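Local coordinates for uncharacterized protein Q64V53_BACFR (Bacteroides fragilis, PDB 2RA8) that is of unknown function but joins a WGR domain, a module that probably binds nucleic acid, to a leucine-rich repeat domain, at residues Trp16-Val27 / Ala53-Thr61. Sequence-based numbering, arbitrary orientation.
Sequences WSIDVRGTDVIV and AGKLIAEKT
The Lys60 ammonium lies over the indole of Trp16 in a cation-pi contact, NZ standing 4.4 Å from the centroid of the five-membered ring and 22° off its normal. This is where helix 46-62 of the WGR domain packs on one face of its antiparallel sheet, against the hairpin of strands 13-21 and 24-31. The lysine chain bends at its second torsion and then runs across the ring at about a right angle to the tryptophan side chain. Its CG sits 3.4 Å from the centroid of the Trp16 six-membered ring, almost on the normal, a CH-pi contact, while Lys60 CE comes 3.4 Å from Trp16 NE1. The whole aliphatic run thus spreads over a single face of the indole. Trp16 gets there with CG anti to its own backbone N (chi1 178°), and the far end of the ring, CZ2 and CH2, reaches Leu56 CB and Ile57 CG1. Tyr65, in the loop after the helix, touches both Trp16 and Lys60.

Further along the hairpin the packing is purely apolar. Strand 16-21 runs nearly antiparallel to the helix, at 165°, so walking from Trp16 to Val20 means walking back up the helix from Lys60 to Ala53. Ile18 is the branched link: its CG2 meets Ile57 CD1 at 3.7 Å, and its CD1 touches both Ala53 CB and Leu56 CD1, which it meets in directions roughly at right angles. From the neighbouring strand, Val25 CG1 and Val27 CG2 lie more loosely beside Leu56 CD1. Asp19 turns to the other side of the sheet, where its OD2 forms a salt bridge with Arg21 NE. At the hairpin end Ala53 CB lies 3.5 Å from Val20 CG2, the methyl beside the valine's backbone N.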
ATOM      1  N   TRP A  16      12.230  16.684   8.554  1.00 24.09           N
ATOM      2  CA  TRP A  16      11.202  16.806   9.570  1.00 17.81           C
ATOM      3  C   TRP A  16      11.875  17.510  10.720  1.00 28.54           C
ATOM      4  O   TRP A  16      12.936  17.078  11.173  1.00 20.56           O
ATOM      5  CB  TRP A  16      10.725  15.406   9.997  1.00 16.65           C
ATOM      6  CG  TRP A  16       9.678  15.380  11.078  1.00 22.81           C
ATOM      7  CD1 TRP A  16       8.320  15.464  10.916  1.00 26.03           C
ATOM      8  CD2 TRP A  16       9.911  15.247  12.485  1.00 14.16           C
ATOM      9  NE1 TRP A  16       7.692  15.388  12.142  1.00 20.37           N
ATOM     10  CE2 TRP A  16       8.640  15.255  13.117  1.00 19.33           C
ATOM     11  CE3 TRP A  16      11.065  15.115  13.270  1.00 13.01           C
ATOM     12  CZ2 TRP A  16       8.499  15.140  14.505  1.00 21.25           C
ATOM     13  CZ3 TRP A  16      10.924  14.999  14.656  1.00 14.06           C
ATOM     14  CH2 TRP A  16       9.641  15.012  15.258  1.00 16.98           C
ATOM     15  N   SER A  17      11.300  18.619  11.172  1.00 24.79           N
ATOM     16  CA  SER A  17      11.878  19.350  12.295  1.00 22.51           C
ATOM     17  C   SER A  17      10.838  19.566  13.358  1.00 24.11           C
ATOM     18  O   SER A  17       9.636  19.651  13.069  1.00 23.51           O
ATOM     19  CB  SER A  17      12.466  20.700  11.845  1.00 19.58           C
ATOM     20  OG  SER A  17      11.467  21.653  11.534  1.00 23.85           O
ATOM     21  N   ILE A  18      11.288  19.628  14.605  1.00 24.78           N
ATOM     22  CA  ILE A  18      10.380  19.831  15.721  1.00 23.31           C
ATOM     23  C   ILE A  18      10.937  20.821  16.702  1.00 25.68           C
ATOM     24  O   ILE A  18      12.147  20.881  16.943  1.00 22.23           O
ATOM     25  CB  ILE A  18      10.054  18.480  16.429  1.00 24.34           C
ATOM     26  CG1 ILE A  18       8.961  18.693  17.477  1.00 14.00           C
ATOM     27  CG2 ILE A  18      11.321  17.892  17.055  1.00 24.55           C
ATOM     28  CD1 ILE A  18       8.372  17.394  18.032  1.00 14.73           C
ATOM     29  N   ASP A  19      10.045  21.626  17.268  1.00 16.65           N
ATOM     30  CA  ASP A  19      10.435  22.653  18.225  1.00 16.78           C
ATOM     31  C   ASP A  19       9.328  22.830  19.214  1.00 25.88           C
ATOM     32  O   ASP A  19       8.154  22.807  18.834  1.00 27.75           O
ATOM     33  CB  ASP A  19      10.686  23.977  17.486  1.00 13.94           C
ATOM     34  CG  ASP A  19      11.387  25.018  18.351  1.00 30.27           C
ATOM     35  OD1 ASP A  19      12.118  24.640  19.291  1.00 35.84           O
ATOM     36  OD2 ASP A  19      11.217  26.223  18.074  1.00 43.94           O
ATOM     37  N   VAL A  20       9.675  22.973  20.491  1.00 19.56           N
ATOM     38  CA  VAL A  20       8.656  23.185  21.507  1.00 26.40           C
ATOM     39  C   VAL A  20       8.776  24.578  22.049  1.00 31.21           C
ATOM     40  O   VAL A  20       9.831  24.970  22.551  1.00 27.34           O
ATOM     41  CB  VAL A  20       8.773  22.197  22.698  1.00 30.53           C
ATOM     42  CG1 VAL A  20       7.715  22.542  23.754  1.00 26.49           C
ATOM     43  CG2 VAL A  20       8.573  20.765  22.228  1.00 23.43           C
ATOM     44  N   ARG A  21       7.702  25.349  21.931  1.00 28.12           N
ATOM     45  CA  ARG A  21       7.685  26.709  22.450  1.00 37.46           C
ATOM     46  C   ARG A  21       6.477  26.867  23.332  1.00 38.20           C
ATOM     47  O   ARG A  21       5.344  26.936  22.852  1.00 32.57           O
ATOM     48  CB  ARG A  21       7.660  27.727  21.307  1.00 37.42           C
ATOM     49  CG  ARG A  21       9.003  27.872  20.611  1.00 38.47           C
ATOM     50  CD  ARG A  21       8.970  28.943  19.537  1.00 65.68           C
ATOM     51  NE  ARG A  21      10.269  29.081  18.883  1.00 81.44           N
ATOM     52  CZ  ARG A  21      10.545  29.978  17.940  1.00 84.85           C
ATOM     53  NH1 ARG A  21       9.611  30.828  17.532  1.00 78.31           N
ATOM     54  NH2 ARG A  21      11.759  30.026  17.406  1.00 91.91           N
ATOM     55  N   GLY A  22       6.721  26.895  24.640  1.00 31.92           N
ATOM     56  CA  GLY A  22       5.640  27.024  25.591  1.00 27.49           C
ATOM     57  C   GLY A  22       4.893  25.710  25.671  1.00 27.78           C
ATOM     58  O   GLY A  22       5.471  24.681  26.018  1.00 23.20           O
ATOM     59  N   THR A  23       3.606  25.749  25.346  1.00 26.56           N
ATOM     60  CA  THR A  23       2.763  24.560  25.369  1.00 23.46           C
ATOM     61  C   THR A  23       2.512  24.078  23.952  1.00 24.84           C
ATOM     62  O   THR A  23       1.769  23.123  23.729  1.00 27.11           O
ATOM     63  CB  THR A  23       1.404  24.865  26.034  1.00 24.47           C
ATOM     64  OG1 THR A  23       0.851  26.052  25.447  1.00 31.22           O
ATOM     65  CG2 THR A  23       1.569  25.070  27.536  1.00 32.21           C
ATOM     66  N   ASP A  24       3.129  24.747  22.986  1.00 24.18           N
ATOM     67  CA  ASP A  24       2.970  24.383  21.584  1.00 23.62           C
ATOM     68  C   ASP A  24       4.130  23.587  21.030  1.00 26.40           C
ATOM     69  O   ASP A  24       5.297  23.897  21.290  1.00 28.90           O
ATOM     70  CB  ASP A  24       2.797  25.638  20.717  1.00 25.29           C
ATOM     71  CG  ASP A  24       1.474  26.354  20.974  1.00 24.84           C
ATOM     72  OD1 ASP A  24       0.440  25.666  21.092  1.00 31.59           O
ATOM     73  OD2 ASP A  24       1.468  27.599  21.045  1.00 28.85           O
ATOM     74  N   VAL A  25       3.803  22.546  20.268  1.00 26.69           N
ATOM     75  CA  VAL A  25       4.803  21.719  19.609  1.00 23.59           C
ATOM     76  C   VAL A  25       4.680  22.105  18.149  1.00 30.96           C
ATOM     77  O   VAL A  25       3.596  22.004  17.559  1.00 26.50           O
ATOM     78  CB  VAL A  25       4.513  20.206  19.769  1.00 21.42           C
ATOM     79  CG1 VAL A  25       5.500  19.402  18.932  1.00 24.85           C
ATOM     80  CG2 VAL A  25       4.625  19.794  21.239  1.00 23.72           C
ATOM     81  N   ILE A  26       5.780  22.571  17.568  1.00 23.34           N
ATOM     82  CA  ILE A  26       5.792  23.004  16.177  1.00 19.07           C
ATOM     83  C   ILE A  26       6.590  22.085  15.275  1.00 27.72           C
ATOM     84  O   ILE A  26       7.809  21.945  15.425  1.00 21.02           O
ATOM     85  CB  ILE A  26       6.354  24.433  16.067  1.00 23.79           C
ATOM     86  CG1 ILE A  26       5.601  25.356  17.033  1.00 29.84           C
ATOM     87  CG2 ILE A  26       6.230  24.937  14.636  1.00 22.06           C
ATOM     88  CD1 ILE A  26       6.218  26.724  17.185  1.00 45.91           C
ATOM     89  N   VAL A  27       5.893  21.466  14.326  1.00 27.81           N
ATOM     90  CA  VAL A  27       6.495  20.546  13.368  1.00 24.80           C
ATOM     91  C   VAL A  27       6.518  21.174  11.993  1.00 25.20           C
ATOM     92  O   VAL A  27       5.559  21.839  11.574  1.00 21.47           O
ATOM     93  CB  VAL A  27       5.689  19.213  13.303  1.00 33.61           C
ATOM     94  CG1 VAL A  27       6.046  18.438  12.053  1.00 28.46           C
ATOM     95  CG2 VAL A  27       5.976  18.365  14.536  1.00 13.17           C
ATOM     96  N   ALA A  53       6.589  15.756  22.302  1.00 30.14           N
ATOM     97  CA  ALA A  53       7.687  15.964  21.361  1.00 21.80           C
ATOM     98  C   ALA A  53       8.664  14.825  21.428  1.00 28.20           C
ATOM     99  O   ALA A  53       9.207  14.394  20.409  1.00 30.23           O
ATOM    100  CB  ALA A  53       8.387  17.286  21.657  1.00 14.17           C
ATOM    101  N   GLY A  54       8.887  14.326  22.638  1.00 24.12           N
ATOM    102  CA  GLY A  54       9.802  13.219  22.820  1.00 28.40           C
ATOM    103  C   GLY A  54       9.346  11.993  22.055  1.00 26.62           C
ATOM    104  O   GLY A  54      10.149  11.332  21.392  1.00 25.12           O
ATOM    105  N   LYS A  55       8.052  11.692  22.126  1.00 21.05           N
ATOM    106  CA  LYS A  55       7.522  10.524  21.431  1.00 27.55           C
ATOM    107  C   LYS A  55       7.606  10.650  19.923  1.00 20.08           C
ATOM    108  O   LYS A  55       7.861   9.669  19.226  1.00 32.63           O
ATOM    109  CB  LYS A  55       6.069  10.262  21.856  1.00 29.61           C
ATOM    110  CG  LYS A  55       5.922   9.978  23.347  1.00 34.03           C
ATOM    111  CD  LYS A  55       4.565   9.378  23.691  1.00 43.40           C
ATOM    112  CE  LYS A  55       4.431   7.954  23.164  1.00 60.98           C
ATOM    113  NZ  LYS A  55       3.143   7.328  23.584  1.00 57.73           N
ATOM    114  N   LEU A  56       7.393  11.858  19.407  1.00 21.23           N
ATOM    115  CA  LEU A  56       7.460  12.085  17.967  1.00 25.04           C
ATOM    116  C   LEU A  56       8.878  11.860  17.486  1.00 27.26           C
ATOM    117  O   LEU A  56       9.111  11.190  16.475  1.00 24.09           O
ATOM    118  CB  LEU A  56       7.034  13.516  17.639  1.00 22.96           C
ATOM    119  CG  LEU A  56       5.555  13.850  17.882  1.00 40.60           C
ATOM    120  CD1 LEU A  56       5.289  15.308  17.556  1.00 31.73           C
ATOM    121  CD2 LEU A  56       4.685  12.949  17.021  1.00 24.48           C
ATOM    122  N   ILE A  57       9.834  12.427  18.213  1.00 23.31           N
ATOM    123  CA  ILE A  57      11.243  12.281  17.868  1.00 27.14           C
ATOM    124  C   ILE A  57      11.641  10.818  17.870  1.00 24.60           C
ATOM    125  O   ILE A  57      12.149  10.306  16.871  1.00 27.30           O
ATOM    126  CB  ILE A  57      12.119  13.100  18.851  1.00 16.78           C
ATOM    127  CG1 ILE A  57      11.934  14.589  18.556  1.00 22.49           C
ATOM    128  CG2 ILE A  57      13.593  12.693  18.742  1.00 19.60           C
ATOM    129  CD1 ILE A  57      12.640  15.518  19.528  1.00 35.97           C
ATOM    130  N   ALA A  58      11.383  10.123  18.976  1.00 17.20           N
ATOM    131  CA  ALA A  58      11.725   8.702  19.079  1.00 30.62           C
ATOM    132  C   ALA A  58      11.178   7.936  17.907  1.00 28.36           C
ATOM    133  O   ALA A  58      11.848   7.062  17.345  1.00 32.90           O
ATOM    134  CB  ALA A  58      11.175   8.118  20.385  1.00 32.17           C
ATOM    135  N   GLU A  59       9.944   8.260  17.534  1.00 31.50           N
ATOM    136  CA  GLU A  59       9.274   7.603  16.419  1.00 28.34           C
ATOM    137  C   GLU A  59       9.977   7.853  15.097  1.00 30.09           C
ATOM    138  O   GLU A  59      10.127   6.941  14.277  1.00 32.31           O
ATOM    139  CB  GLU A  59       7.834   8.103  16.329  1.00 30.79           C
ATOM    140  CG  GLU A  59       6.992   7.428  15.269  1.00 37.79           C
ATOM    141  CD  GLU A  59       5.636   8.095  15.118  1.00 59.02           C
ATOM    142  OE1 GLU A  59       5.037   8.454  16.154  1.00 50.82           O
ATOM    143  OE2 GLU A  59       5.167   8.252  13.971  1.00 78.23           O
ATOM    144  N   LYS A  60      10.404   9.092  14.876  1.00 22.41           N
ATOM    145  CA  LYS A  60      11.088   9.453  13.637  1.00 26.66           C
ATOM    146  C   LYS A  60      12.427   8.762  13.507  1.00 20.58           C
ATOM    147  O   LYS A  60      12.754   8.224  12.449  1.00 27.06           O
ATOM    148  CB  LYS A  60      11.288  10.980  13.552  1.00 19.88           C
ATOM    149  CG  LYS A  60       9.995  11.783  13.305  1.00 15.91           C
ATOM    150  CD  LYS A  60       9.427  11.503  11.910  1.00 25.17           C
ATOM    151  CE  LYS A  60       7.979  11.981  11.775  1.00 20.25           C
ATOM    152  NZ  LYS A  60       7.356  11.459  10.525  1.00 27.04           N
ATOM    153  N   THR A  61      13.210   8.758  14.581  1.00 26.27           N
ATOM    154  CA  THR A  61      14.520   8.120  14.527  1.00 25.44           C
ATOM    155  C   THR A  61      14.375   6.632  14.347  1.00 28.29           C
ATOM    156  O   THR A  61      15.212   5.995  13.704  1.00 34.83           O
ATOM    157  CB  THR A  61      15.353   8.406  15.802  1.00 22.41           C
ATOM    158  OG1 THR A  61      14.625   7.982  16.963  1.00 23.50           O
ATOM    159  CG2 THR A  61      15.677   9.898  15.908  1.00 27.14           C
TER